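Local coordinates for DUF1993 domain-containing protein (Shewanella denitrificans, PDB 2OQM), which is of unknown function but adopts a DinB-like helical-bundle fold and forms a two-subunit assembly, at residues V73-D78 against L107-I111; K31-N35 against D180-M185; V84-T88 against I132-P137; Q66-Q72 against T164-L169. All blocks are in the same frame, centred on the assembly; numbering follows the deposited sequence.

Contact 1: residues V73-D78 against L107-I111; sequences VQIACD and LRQRI
Arg-110 reaches across from helix 104-119 and lies against Gln-74, Cys-77 and Asp-78 of helix 69-87. The two helices run nearly parallel here. Their axes are 10.2 Å apart and 10° from parallel, consistent with the second and third long helices of a DinB-like four-helix bundle. CG of Arg-110 is anti to the backbone N (chi1 177°), and the chain then bends at chi2, which carries the guanidinium over to the other helix. On the way, Arg-110 CG touches SG of Cys-77 at 3.8 Å. One face of the guanidinium lies over CB of Gln-74. At its edge, Arg-110 NH2 gives Asp-78 OD1 a hydrogen bond of 3.0 Å within a salt bridge. The oxygen lies almost in the guanidinium plane, but the nitrogen stands 46° out of the carboxylate plane. Water 1 makes a second link, accepting from Arg-110 NE and donating to Asp-78 OD1, at 2.8 Å on both sides.

Val-73 and Cys-77, one helical turn apart, supply the apolar part. Val-73 CG1 meets Leu-107 CD2 at 4.0 Å. Cys-77 SG also packs on Ile-111 CG1, at 3.8 Å. On the bundle side, Val-73 touches Phe-40 and Ile-111 touches Leu-36, both of helix 13-50.

Asp-78 does not hold the guanidinium alone. NH2 also forms a salt bridge with Asp-99, and NH1 with Glu-101, which in turn bonds Gln-74 NE2. A buried arginine is thus matched by three acids, which probably keeps it charged and its guanidinium fixed in rotation.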
loop_
_atom_site.group_PDB
_atom_site.type_symbol
_atom_site.label_atom_id
_atom_site.label_comp_id
_atom_site.label_asym_id
_atom_site.label_seq_id
_atom_site.Cartn_x
_atom_site.Cartn_y
_atom_site.Cartn_z
ATOM N N VAL A 73 -5.914 12.342 4.082
ATOM C CA VAL A 73 -7.124 12.012 3.308
ATOM C C VAL A 73 -7.057 12.748 1.980
ATOM O O VAL A 73 -7.302 12.151 0.923
ATOM C CB VAL A 73 -8.408 12.325 4.082
ATOM C CG1 VAL A 73 -9.665 12.203 3.214
ATOM C CG2 VAL A 73 -8.498 11.379 5.349
ATOM N N GLN A 74 -6.689 14.016 2.028
ATOM C CA GLN A 74 -6.589 14.814 0.828
ATOM C C GLN A 74 -5.559 14.222 -0.147
ATOM O O GLN A 74 -5.813 14.128 -1.361
ATOM C CB GLN A 74 -6.213 16.269 1.183
ATOM C CG GLN A 74 -7.259 17.038 2.016
ATOM C CD GLN A 74 -6.782 18.380 2.509
ATOM O OE1 GLN A 74 -5.601 18.566 2.741
ATOM N NE2 GLN A 74 -7.708 19.337 2.652
ATOM N N ILE A 75 -4.425 13.790 0.387
ATOM C CA ILE A 75 -3.355 13.223 -0.441
ATOM C C ILE A 75 -3.753 11.864 -0.976
ATOM O O ILE A 75 -3.494 11.583 -2.124
ATOM C CB ILE A 75 -1.995 13.126 0.274
ATOM C CG1 ILE A 75 -1.540 14.512 0.725
ATOM C CG2 ILE A 75 -0.954 12.563 -0.714
ATOM C CD1 ILE A 75 -0.489 14.578 1.840
ATOM N N ALA A 76 -4.422 11.045 -0.171
ATOM C CA ALA A 76 -4.980 9.791 -0.687
ATOM C C ALA A 76 -5.926 10.041 -1.828
ATOM O O ALA A 76 -5.821 9.407 -2.852
ATOM C CB ALA A 76 -5.646 8.935 0.408
ATOM N N CYS A 77 -6.830 10.997 -1.697
ATOM C CA CYS A 77 -7.774 11.259 -2.755
ATOM C C CYS A 77 -7.066 11.736 -4.037
ATOM O O CYS A 77 -7.397 11.305 -5.143
ATOM C CB CYS A 77 -8.789 12.299 -2.305
ATOM S SG CYS A 77 -10.018 11.753 -1.065
ATOM N N ASP A 78 -6.106 12.626 -3.871
ATOM C CA ASP A 78 -5.343 13.179 -4.996
ATOM C C ASP A 78 -4.510 12.111 -5.664
ATOM O O ASP A 78 -4.426 12.050 -6.876
ATOM C CB ASP A 78 -4.435 14.320 -4.543
ATOM C CG ASP A 78 -5.145 15.644 -4.433
ATOM O OD1 ASP A 78 -6.299 15.793 -4.882
ATOM O OD2 ASP A 78 -4.513 16.551 -3.878
ATOM N N LEU A 107 -14.495 16.432 4.041
ATOM C CA LEU A 107 -13.671 15.313 3.621
ATOM C C LEU A 107 -14.508 14.238 2.996
ATOM O O LEU A 107 -14.116 13.687 1.987
ATOM C CB LEU A 107 -12.875 14.743 4.799
ATOM C CG LEU A 107 -11.736 15.597 5.339
ATOM C CD1 LEU A 107 -11.069 14.866 6.486
ATOM C CD2 LEU A 107 -10.687 15.977 4.226
ATOM N N ARG A 108 -15.688 13.952 3.561
ATOM C CA ARG A 108 -16.589 12.976 2.928
ATOM C C ARG A 108 -17.000 13.434 1.531
ATOM O O ARG A 108 -17.103 12.613 0.618
ATOM C CB ARG A 108 -17.853 12.784 3.729
ATOM C CG ARG A 108 -17.614 12.338 5.120
ATOM C CD ARG A 108 -17.865 10.898 5.302
ATOM N NE ARG A 108 -18.307 10.569 6.667
ATOM C CZ ARG A 108 -18.107 9.383 7.216
ATOM N NH1 ARG A 108 -17.472 8.419 6.554
ATOM N NH2 ARG A 108 -18.516 9.173 8.443
ATOM N N GLN A 109 -17.192 14.738 1.359
ATOM C CA GLN A 109 -17.470 15.291 0.020
ATOM C C GLN A 109 -16.294 15.090 -0.939
ATOM O O GLN A 109 -16.494 14.727 -2.079
ATOM C CB GLN A 109 -17.824 16.758 0.099
ATOM C CG GLN A 109 -18.115 17.396 -1.284
ATOM C CD GLN A 109 -19.285 16.747 -2.004
ATOM O OE1 GLN A 109 -19.141 16.219 -3.121
ATOM N NE2 GLN A 109 -20.449 16.767 -1.366
ATOM N N ARG A 110 -15.079 15.285 -0.449
ATOM C CA ARG A 110 -13.858 15.114 -1.264
ATOM C C ARG A 110 -13.754 13.680 -1.773
ATOM O O ARG A 110 -13.533 13.447 -2.976
ATOM C CB ARG A 110 -12.641 15.495 -0.441
ATOM C CG ARG A 110 -11.270 15.314 -1.111
ATOM C CD ARG A 110 -11.024 16.302 -2.145
ATOM N NE ARG A 110 -9.608 16.362 -2.523
ATOM C CZ ARG A 110 -8.713 17.224 -2.027
ATOM N NH1 ARG A 110 -9.022 18.090 -1.072
ATOM N NH2 ARG A 110 -7.499 17.223 -2.511
ATOM N N ILE A 111 -13.968 12.722 -0.866
ATOM C CA ILE A 111 -13.979 11.302 -1.254
ATOM C C ILE A 111 -15.046 11.024 -2.270
ATOM O O ILE A 111 -14.793 10.403 -3.259
ATOM C CB ILE A 111 -14.155 10.364 -0.010
ATOM C CG1 ILE A 111 -12.955 10.508 0.924
ATOM C CG2 ILE A 111 -14.339 8.914 -0.416
ATOM C CD1 ILE A 111 -13.069 9.709 2.249
HETATM O O HOH W 1 -8.931 14.802 -4.709
#

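Contact 2: residues K31-N35 against D180-M185; sequences KMLKN and DYLGAM. With FMT (formic acid), chain P.
Lys-31 stretches from helix 13-50 to the loop that follows helix 178-182. Its CB points toward that loop, and the chain is extended throughout. Lys-31 CG lies 3.7 Å from the carbon of a bound formic acid, probably from the crystallisation liquor. CD leads on to CE. Lys-31 CE lies 3.0 Å from Ala-184 O and also near Leu-182 O. At the tip, Lys-31 NZ donates to Ala-184 O at 2.7 Å and to water 2, which also bonds Leu-182 O. NZ further makes a salt bridge with Glu-152 of the second subunit. Cut back to alanine, this side chain would probably leave Ala-184 O and Glu-152 of the second subunit without their partner.

One turn on, Asn-35 ND2 gives two weak bonds to the last helical carbonyls, Tyr-181 O at 3.0 Å and Leu-182 O at 2.8 Å. Gly-183 then leaves the helix with positive phi. A CB there would clash with Asn-35 OD1. CE of Met-32, a selenomethionine, sits over one face of the Tyr-181 ring, a CH-pi contact 3.9 Å from the centroid. Its selenium stands farther off above the same ring.

Met-32 and Tyr-181 both also pack on Tyr-159 of helix 146-172. Tyr-181 OH bonds Pro-156 O of the second subunit. Helix 178-182 is therefore held between helices 13-50 and 146-172 of its own chain and the neighbouring subunit.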
loop_
_atom_site.group_PDB
_atom_site.type_symbol
_atom_site.label_atom_id
_atom_site.label_comp_id
_atom_site.label_asym_id
_atom_site.label_seq_id
_atom_site.Cartn_x
_atom_site.Cartn_y
_atom_site.Cartn_z
ATOM N N LYS A 31 -12.565 1.167 -4.229
ATOM C CA LYS A 31 -12.784 0.319 -3.078
ATOM C C LYS A 31 -12.100 0.819 -1.841
ATOM O O LYS A 31 -12.696 0.898 -0.789
ATOM C CB LYS A 31 -12.297 -1.104 -3.361
ATOM C CG LYS A 31 -12.666 -2.082 -2.251
ATOM C CD LYS A 31 -12.136 -3.528 -2.501
ATOM C CE LYS A 31 -12.588 -4.499 -1.423
ATOM N NZ LYS A 31 -11.842 -5.767 -1.506
HETATM N N MSE A 32 -10.829 1.171 -1.950
HETATM C CA MSE A 32 -10.071 1.600 -0.788
HETATM C C MSE A 32 -10.577 2.955 -0.290
HETATM O O MSE A 32 -10.522 3.218 0.907
HETATM C CB MSE A 32 -8.610 1.692 -1.127
HETATM C CG MSE A 32 -7.895 0.348 -1.395
HETATM SE SE MSE A 32 -8.066 -0.834 0.131
HETATM C CE MSE A 32 -7.244 0.345 1.454
ATOM N N LEU A 33 -11.018 3.831 -1.181
ATOM C CA LEU A 33 -11.582 5.115 -0.754
ATOM C C LEU A 33 -12.903 4.913 -0.035
ATOM O O LEU A 33 -13.178 5.616 0.954
ATOM C CB LEU A 33 -11.728 6.128 -1.890
ATOM C CG LEU A 33 -10.400 6.651 -2.442
ATOM C CD1 LEU A 33 -10.566 7.402 -3.775
ATOM C CD2 LEU A 33 -9.589 7.472 -1.389
ATOM N N LYS A 34 -13.731 3.998 -0.530
ATOM C CA LYS A 34 -14.939 3.610 0.194
ATOM C C LYS A 34 -14.579 3.047 1.572
ATOM O O LYS A 34 -15.242 3.297 2.587
ATOM C CB LYS A 34 -15.729 2.604 -0.618
ATOM C CG LYS A 34 -16.364 3.206 -1.877
ATOM C CD LYS A 34 -17.261 2.217 -2.570
ATOM C CE LYS A 34 -17.479 2.582 -4.042
ATOM N NZ LYS A 34 -18.042 1.407 -4.814
ATOM N N ASN A 35 -13.533 2.262 1.612
ATOM C CA ASN A 35 -13.044 1.728 2.887
ATOM C C ASN A 35 -12.596 2.837 3.826
ATOM O O ASN A 35 -12.880 2.811 5.039
ATOM C CB ASN A 35 -11.916 0.731 2.651
ATOM C CG ASN A 35 -12.360 -0.531 1.997
ATOM O OD1 ASN A 35 -13.565 -0.813 1.855
ATOM N ND2 ASN A 35 -11.380 -1.311 1.524
ATOM N N ASP A 180 -11.559 -3.315 8.224
ATOM C CA ASP A 180 -12.066 -1.997 7.864
ATOM C C ASP A 180 -11.240 -1.411 6.760
ATOM O O ASP A 180 -11.769 -0.742 5.871
ATOM C CB ASP A 180 -12.042 -1.070 9.078
ATOM C CG ASP A 180 -12.975 -1.535 10.185
ATOM O OD1 ASP A 180 -14.139 -1.916 9.891
ATOM O OD2 ASP A 180 -12.514 -1.560 11.345
ATOM N N TYR A 181 -9.925 -1.663 6.818
ATOM C CA TYR A 181 -8.986 -1.230 5.763
ATOM C C TYR A 181 -9.120 -2.004 4.455
ATOM O O TYR A 181 -9.067 -1.429 3.396
ATOM C CB TYR A 181 -7.563 -1.352 6.311
ATOM C CG TYR A 181 -6.409 -1.226 5.357
ATOM C CD1 TYR A 181 -5.885 0.015 5.029
ATOM C CD2 TYR A 181 -5.793 -2.357 4.827
ATOM C CE1 TYR A 181 -4.829 0.138 4.175
ATOM C CE2 TYR A 181 -4.717 -2.239 4.004
ATOM C CZ TYR A 181 -4.233 -0.994 3.670
ATOM O OH TYR A 181 -3.146 -0.917 2.850
ATOM N N LEU A 182 -9.249 -3.310 4.534
ATOM C CA LEU A 182 -9.325 -4.168 3.325
ATOM C C LEU A 182 -10.715 -4.128 2.673
ATOM O O LEU A 182 -10.852 -4.076 1.470
ATOM C CB LEU A 182 -8.997 -5.633 3.713
ATOM C CG LEU A 182 -7.529 -5.875 4.076
ATOM C CD1 LEU A 182 -7.399 -7.314 4.529
ATOM C CD2 LEU A 182 -6.507 -5.528 2.948
ATOM N N GLY A 183 -11.745 -4.147 3.507
ATOM C CA GLY A 183 -13.117 -4.207 3.015
ATOM C C GLY A 183 -13.524 -5.608 2.683
ATOM O O GLY A 183 -12.776 -6.559 2.920
ATOM N N ALA A 184 -14.731 -5.756 2.154
ATOM C CA ALA A 184 -15.244 -7.084 1.796
ATOM C C ALA A 184 -14.451 -7.680 0.623
ATOM O O ALA A 184 -13.946 -6.957 -0.259
ATOM C CB ALA A 184 -16.727 -7.027 1.454
HETATM N N MSE A 185 -14.305 -8.997 0.648
HETATM C CA MSE A 185 -13.649 -9.743 -0.412
HETATM C C MSE A 185 -14.720 -10.400 -1.261
HETATM O O MSE A 185 -15.757 -10.792 -0.734
HETATM C CB MSE A 185 -12.793 -10.872 0.140
HETATM C CG MSE A 185 -11.552 -10.520 0.884
HETATM SE SE MSE A 185 -10.344 -9.355 -0.044
HETATM C CE MSE A 185 -10.692 -7.859 1.050
HETATM C C FMT P . -15.415 -2.431 0.127
HETATM O O1 FMT P . -15.624 -1.224 -0.075
HETATM O O2 FMT P . -15.900 -3.031 1.089
HETATM O O HOH W 2 -9.248 -4.878 -0.651
HETATM O O HOH W 3 -14.286 -1.317 5.183
#

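Contact 3: residues V84-T88 against I132-P137; sequences VARLT and IQISQP
Arg-86 and Leu-87, at the end of helix 69-87, meet Ile-134, in one strand of a small two-stranded antiparallel sheet, and Ile-132 just before it. Strand 133-134 of this sheet pairs with strand 144-145, next to the helical bundle. No hydrogen bond joins the two segments, so the contact rests on side-chain packing.

Arg-86 has the largest share. Its CG is anti to the carbonyl carbon (chi1 -80°), and the chain runs extended from CG to NE. This lays Arg-86 CD along the strand, 3.6 Å from Ile-134 CG2. The last torsion then turns the guanidinium toward Gln-136 and Pro-137.

Ile-134 points at the helix and uses both of its branches. CG2 meets the arginine methylene. The other branch folds back at CD1 (chi2 -76°), and Ile-134 CD1 comes to rest 3.3 Å from Arg-86 O. In Ile-132, CG1 is anti to the backbone N (chi1 -170°), which puts CG2 between that N and the carbonyl carbon. Ile-132 CD1 is 3.6 Å from Arg-86 O. Ile-132 CG2 lies 3.6 Å from Leu-87 O. Two isoleucine methyls are thus packed against one carbonyl at the helix end.

Phe-149 of helix 146-172 touches Arg-86, Ile-134 and Gln-136, and so joins the helix end to the sheet. Ile-134 also shares backbone hydrogen bonds with Leu-144 of the partner strand. NE of Arg-86 is buried by the contact and finds no hydrogen-bond partner in the model. Beside it, CG of Gln-136 lies over one face of the guanidinium, toward its rim and 4.0 Å from Arg-86 NH2.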
loop_
_atom_site.group_PDB
_atom_site.type_symbol
_atom_site.label_atom_id
_atom_site.label_comp_id
_atom_site.label_asym_id
_atom_site.label_seq_id
_atom_site.Cartn_x
_atom_site.Cartn_y
_atom_site.Cartn_z
ATOM N N VAL A 84 -4.962 8.378 -11.880
ATOM C CA VAL A 84 -5.818 7.960 -12.997
ATOM C C VAL A 84 -5.776 8.968 -14.155
ATOM O O VAL A 84 -5.614 8.577 -15.303
ATOM C CB VAL A 84 -7.257 7.650 -12.531
ATOM C CG1 VAL A 84 -8.253 7.493 -13.720
ATOM C CG2 VAL A 84 -7.232 6.317 -11.639
ATOM N N ALA A 85 -5.897 10.255 -13.839
ATOM C CA ALA A 85 -5.805 11.317 -14.843
ATOM C C ALA A 85 -4.513 11.190 -15.661
ATOM O O ALA A 85 -4.533 11.258 -16.873
ATOM C CB ALA A 85 -5.883 12.681 -14.169
ATOM N N ARG A 86 -3.406 10.997 -14.968
ATOM C CA ARG A 86 -2.104 10.835 -15.594
ATOM C C ARG A 86 -1.978 9.607 -16.473
ATOM O O ARG A 86 -1.461 9.687 -17.601
ATOM C CB ARG A 86 -1.006 10.805 -14.550
ATOM C CG ARG A 86 -0.593 12.203 -14.032
ATOM C CD ARG A 86 0.683 12.112 -13.243
ATOM N NE ARG A 86 0.922 13.282 -12.414
ATOM C CZ ARG A 86 1.377 14.448 -12.881
ATOM N NH1 ARG A 86 1.628 14.608 -14.173
ATOM N NH2 ARG A 86 1.574 15.466 -12.056
ATOM N N LEU A 87 -2.441 8.466 -15.981
ATOM C CA LEU A 87 -2.345 7.248 -16.735
ATOM C C LEU A 87 -3.159 7.300 -18.007
ATOM O O LEU A 87 -2.798 6.656 -19.003
ATOM C CB LEU A 87 -2.817 6.079 -15.886
ATOM C CG LEU A 87 -1.846 5.665 -14.811
ATOM C CD1 LEU A 87 -2.574 4.755 -13.832
ATOM C CD2 LEU A 87 -0.654 4.947 -15.400
ATOM N N THR A 88 -4.274 8.029 -17.953
ATOM C CA THR A 88 -5.206 8.110 -19.081
ATOM C C THR A 88 -4.966 9.319 -19.961
ATOM O O THR A 88 -5.738 9.573 -20.866
ATOM C CB THR A 88 -6.683 8.165 -18.612
ATOM O OG1 THR A 88 -6.897 9.326 -17.800
ATOM C CG2 THR A 88 -7.055 6.885 -17.847
ATOM N N ILE A 132 2.399 5.185 -21.705
ATOM C CA ILE A 132 2.386 6.631 -21.614
ATOM C C ILE A 132 3.597 7.095 -20.782
ATOM O O ILE A 132 4.021 6.427 -19.849
ATOM C CB ILE A 132 1.011 7.189 -21.044
ATOM C CG1 ILE A 132 0.945 8.730 -21.204
ATOM C CG2 ILE A 132 0.750 6.694 -19.582
ATOM C CD1 ILE A 132 -0.477 9.363 -21.034
ATOM N N GLN A 133 4.187 8.240 -21.147
ATOM C CA GLN A 133 5.330 8.798 -20.412
ATOM C C GLN A 133 4.848 9.790 -19.379
ATOM O O GLN A 133 4.248 10.795 -19.724
ATOM C CB GLN A 133 6.325 9.491 -21.343
ATOM C CG GLN A 133 7.040 8.522 -22.246
ATOM C CD GLN A 133 8.170 9.204 -23.071
ATOM O OE1 GLN A 133 8.394 10.421 -22.992
ATOM N NE2 GLN A 133 8.860 8.411 -23.857
ATOM N N ILE A 134 5.085 9.468 -18.114
ATOM C CA ILE A 134 4.658 10.311 -16.998
ATOM C C ILE A 134 5.892 11.042 -16.466
ATOM O O ILE A 134 6.877 10.406 -16.048
ATOM C CB ILE A 134 4.038 9.466 -15.857
ATOM C CG1 ILE A 134 2.913 8.545 -16.376
ATOM C CG2 ILE A 134 3.526 10.361 -14.684
ATOM C CD1 ILE A 134 1.686 9.202 -16.651
ATOM N N SER A 135 5.819 12.359 -16.439
ATOM C CA SER A 135 6.895 13.171 -15.890
ATOM C C SER A 135 6.285 14.256 -15.029
ATOM O O SER A 135 5.630 15.142 -15.538
ATOM C CB SER A 135 7.732 13.785 -16.995
ATOM O OG SER A 135 8.864 14.472 -16.471
ATOM N N GLN A 136 6.500 14.185 -13.725
ATOM C CA GLN A 136 5.993 15.217 -12.810
ATOM C C GLN A 136 6.863 16.472 -12.856
ATOM O O GLN A 136 8.007 16.441 -13.287
ATOM C CB GLN A 136 5.849 14.659 -11.392
ATOM C CG GLN A 136 4.893 13.429 -11.331
ATOM C CD GLN A 136 4.616 12.870 -9.927
ATOM O OE1 GLN A 136 5.257 13.227 -8.941
ATOM N NE2 GLN A 136 3.663 11.967 -9.852
ATOM N N PRO A 137 6.312 17.603 -12.411
ATOM C CA PRO A 137 7.047 18.888 -12.541
ATOM C C PRO A 137 8.426 18.931 -11.886
ATOM O O PRO A 137 9.271 19.677 -12.334
ATOM C CB PRO A 137 6.123 19.904 -11.838
ATOM C CG PRO A 137 4.746 19.272 -11.890
ATOM C CD PRO A 137 4.986 17.781 -11.778
#

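Contact 4: residues Q66-Q72 against T164-L169; sequences QFNLIRQ and TAYGIL
Leu-69 and Ala-165 bring the start of helix 69-87 close to helix 146-172, with their CA atoms 5.6 Å apart. Asn-68 stands at the N-cap of helix 69-87. Its OD1 accepts from Arg-71 N, almost in line with the carbonyl bond.

Leu-69 is the main apolar piece. CG is anti to the backbone N (chi1 178°), and this sends the two methyls to the other helix. Leu-69 CD1 presses on Ala-165, with 3.5 Å to Ala-165 CB and as little to its CA, which is tight. Leu-69 CD2 meets Leu-169 CD2 at 3.6 Å, the two side chains crossing at about a right angle. Ile-168 CD1 fills in beside the first helical turn, 3.8 Å from Leu-69 N.

Gln-72 bends at chi2 and crosses Thr-164 at a slant. Gln-72 CD is 3.6 Å from Thr-164 CG2. Gln-72 NE2 donates to Phe-67 O at 3.1 Å in a nearly straight bond (170°), meeting the oxygen from above the carbonyl plane. OE1 is hydrogen-bonded to His-161 ND1, one turn before Thr-164. A leucine in place of Gln-72 would probably leave Phe-67 O and His-161 ND1 without these partners and free the loop before the helix to shift.

Thr-164 OG1 bonds Phe-160 O. Its CG2, anti to the backbone N, is turned to Gln-72. Across the two segments the contact is all packing between two bundle helices, beside the subunit interface, where Thr-164 meets Thr-163 of the second subunit. The buried amide has a bond at each end, to the loop and to helix 146-172, which probably fixes its orientation.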
loop_
_atom_site.group_PDB
_atom_site.type_symbol
_atom_site.label_atom_id
_atom_site.label_comp_id
_atom_site.label_asym_id
_atom_site.label_seq_id
_atom_site.Cartn_x
_atom_site.Cartn_y
_atom_site.Cartn_z
ATOM N N GLN A 66 5.015 15.581 10.278
ATOM C CA GLN A 66 4.236 14.789 9.324
ATOM C C GLN A 66 2.827 15.372 9.171
ATOM O O GLN A 66 2.258 15.904 10.121
ATOM C CB GLN A 66 4.180 13.306 9.718
ATOM C CG GLN A 66 3.635 12.479 8.573
ATOM C CD GLN A 66 3.782 10.971 8.757
ATOM O OE1 GLN A 66 4.449 10.309 7.972
ATOM N NE2 GLN A 66 3.128 10.442 9.720
ATOM N N PHE A 67 2.301 15.337 7.948
ATOM C CA PHE A 67 0.932 15.846 7.637
ATOM C C PHE A 67 -0.118 15.214 8.529
ATOM O O PHE A 67 -0.039 14.055 8.834
ATOM C CB PHE A 67 0.574 15.519 6.201
ATOM C CG PHE A 67 1.303 16.320 5.178
ATOM C CD1 PHE A 67 1.292 17.672 5.210
ATOM C CD2 PHE A 67 1.949 15.681 4.124
ATOM C CE1 PHE A 67 1.923 18.394 4.241
ATOM C CE2 PHE A 67 2.571 16.431 3.121
ATOM C CZ PHE A 67 2.560 17.753 3.193
ATOM N N ASN A 68 -1.103 16.005 8.941
ATOM C CA ASN A 68 -2.144 15.537 9.817
ATOM C C ASN A 68 -3.235 14.730 9.070
ATOM O O ASN A 68 -3.103 14.445 7.878
ATOM C CB ASN A 68 -2.732 16.681 10.614
ATOM C CG ASN A 68 -3.516 17.660 9.740
ATOM O OD1 ASN A 68 -3.819 17.373 8.579
ATOM N ND2 ASN A 68 -3.881 18.799 10.322
ATOM N N LEU A 69 -4.255 14.294 9.792
ATOM C CA LEU A 69 -5.221 13.357 9.243
ATOM C C LEU A 69 -5.973 13.947 8.044
ATOM O O LEU A 69 -6.164 13.279 7.056
ATOM C CB LEU A 69 -6.189 12.852 10.339
ATOM C CG LEU A 69 -7.308 11.881 9.939
ATOM C CD1 LEU A 69 -6.700 10.582 9.318
ATOM C CD2 LEU A 69 -8.118 11.561 11.191
ATOM N N ILE A 70 -6.381 15.210 8.150
ATOM C CA ILE A 70 -7.071 15.899 7.053
ATOM C C ILE A 70 -6.194 15.801 5.789
ATOM O O ILE A 70 -6.649 15.439 4.701
ATOM C CB ILE A 70 -7.299 17.352 7.393
ATOM C CG1 ILE A 70 -8.391 17.516 8.445
ATOM C CG2 ILE A 70 -7.695 18.123 6.098
ATOM C CD1 ILE A 70 -8.364 18.882 9.233
ATOM N N ARG A 71 -4.907 16.055 5.963
ATOM C CA ARG A 71 -3.984 16.050 4.843
ATOM C C ARG A 71 -3.756 14.686 4.250
ATOM O O ARG A 71 -3.705 14.516 3.045
ATOM C CB ARG A 71 -2.629 16.675 5.240
ATOM C CG ARG A 71 -2.661 18.133 5.505
ATOM C CD ARG A 71 -2.797 18.956 4.233
ATOM N NE ARG A 71 -1.637 18.952 3.350
ATOM C CZ ARG A 71 -1.632 18.599 2.052
ATOM N NH1 ARG A 71 -2.744 18.180 1.435
ATOM N NH2 ARG A 71 -0.490 18.688 1.347
ATOM N N GLN A 72 -3.653 13.668 5.088
ATOM C CA GLN A 72 -3.524 12.319 4.599
ATOM C C GLN A 72 -4.694 11.965 3.690
ATOM O O GLN A 72 -4.478 11.283 2.681
ATOM C CB GLN A 72 -3.472 11.297 5.748
ATOM C CG GLN A 72 -2.312 11.393 6.734
ATOM C CD GLN A 72 -0.980 11.241 6.028
ATOM O OE1 GLN A 72 -0.870 10.441 5.106
ATOM N NE2 GLN A 72 0.035 11.996 6.456
ATOM N N THR A 164 -1.629 5.544 6.881
ATOM C CA THR A 164 -1.209 6.540 7.833
ATOM C C THR A 164 -2.443 7.184 8.433
ATOM O O THR A 164 -2.460 7.425 9.615
ATOM C CB THR A 164 -0.308 7.600 7.168
ATOM O OG1 THR A 164 0.847 6.954 6.629
ATOM C CG2 THR A 164 0.154 8.659 8.204
ATOM N N ALA A 165 -3.502 7.415 7.637
ATOM C CA ALA A 165 -4.779 7.925 8.163
ATOM C C ALA A 165 -5.327 6.939 9.195
ATOM O O ALA A 165 -5.745 7.327 10.277
ATOM C CB ALA A 165 -5.784 8.124 7.037
ATOM N N TYR A 166 -5.326 5.659 8.834
ATOM C CA TYR A 166 -5.742 4.625 9.731
ATOM C C TYR A 166 -4.944 4.634 11.030
ATOM O O TYR A 166 -5.504 4.562 12.107
ATOM C CB TYR A 166 -5.600 3.307 9.008
ATOM C CG TYR A 166 -5.875 2.040 9.759
ATOM C CD1 TYR A 166 -4.953 1.535 10.686
ATOM C CD2 TYR A 166 -7.045 1.256 9.481
ATOM C CE1 TYR A 166 -5.227 0.371 11.381
ATOM C CE2 TYR A 166 -7.261 0.071 10.118
ATOM C CZ TYR A 166 -6.354 -0.382 11.053
ATOM O OH TYR A 166 -6.581 -1.598 11.657
ATOM N N GLY A 167 -3.615 4.717 10.921
ATOM C CA GLY A 167 -2.726 4.760 12.073
ATOM C C GLY A 167 -2.972 5.922 13.028
ATOM O O GLY A 167 -2.937 5.781 14.241
ATOM N N ILE A 168 -3.225 7.099 12.461
ATOM C CA ILE A 168 -3.560 8.245 13.283
ATOM C C ILE A 168 -4.792 7.923 14.133
ATOM O O ILE A 168 -4.804 8.204 15.333
ATOM C CB ILE A 168 -3.762 9.557 12.454
ATOM C CG1 ILE A 168 -2.439 9.989 11.819
ATOM C CG2 ILE A 168 -4.248 10.692 13.368
ATOM C CD1 ILE A 168 -2.572 11.064 10.742
ATOM N N LEU A 169 -5.832 7.360 13.515
ATOM C CA LEU A 169 -7.079 7.097 14.227
ATOM C C LEU A 169 -6.870 6.031 15.271
ATOM O O LEU A 169 -7.282 6.155 16.411
ATOM C CB LEU A 169 -8.163 6.689 13.263
ATOM C CG LEU A 169 -8.613 7.852 12.381
ATOM C CD1 LEU A 169 -9.484 7.294 11.218
ATOM C CD2 LEU A 169 -9.362 8.870 13.277
#

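How the contacts relate
From the N terminus, helix 13-50 comes first, and contact 2 joins its residues 31-35 to 180-185 near the chain's end. This closes the widest loop of the four, and the other three contacts fall within it. Contact 4 closes the next loop, from 66-72 to 164-169, and encloses contacts 1 and 3. Those two cross, since 73-78, 84-88, 107-111 and 132-137 alternate along the chain. Helix 69-87 serves three contacts. It meets helix 146-172 in contact 4, helix 104-119 in contact 1 and strand 133-134 in contact 3. Contacts 1, 2 and 4 touch one another, while contact 3 stands apart. Contacts 2 and 4 reach the second subunit with several residues, contact 3 with one.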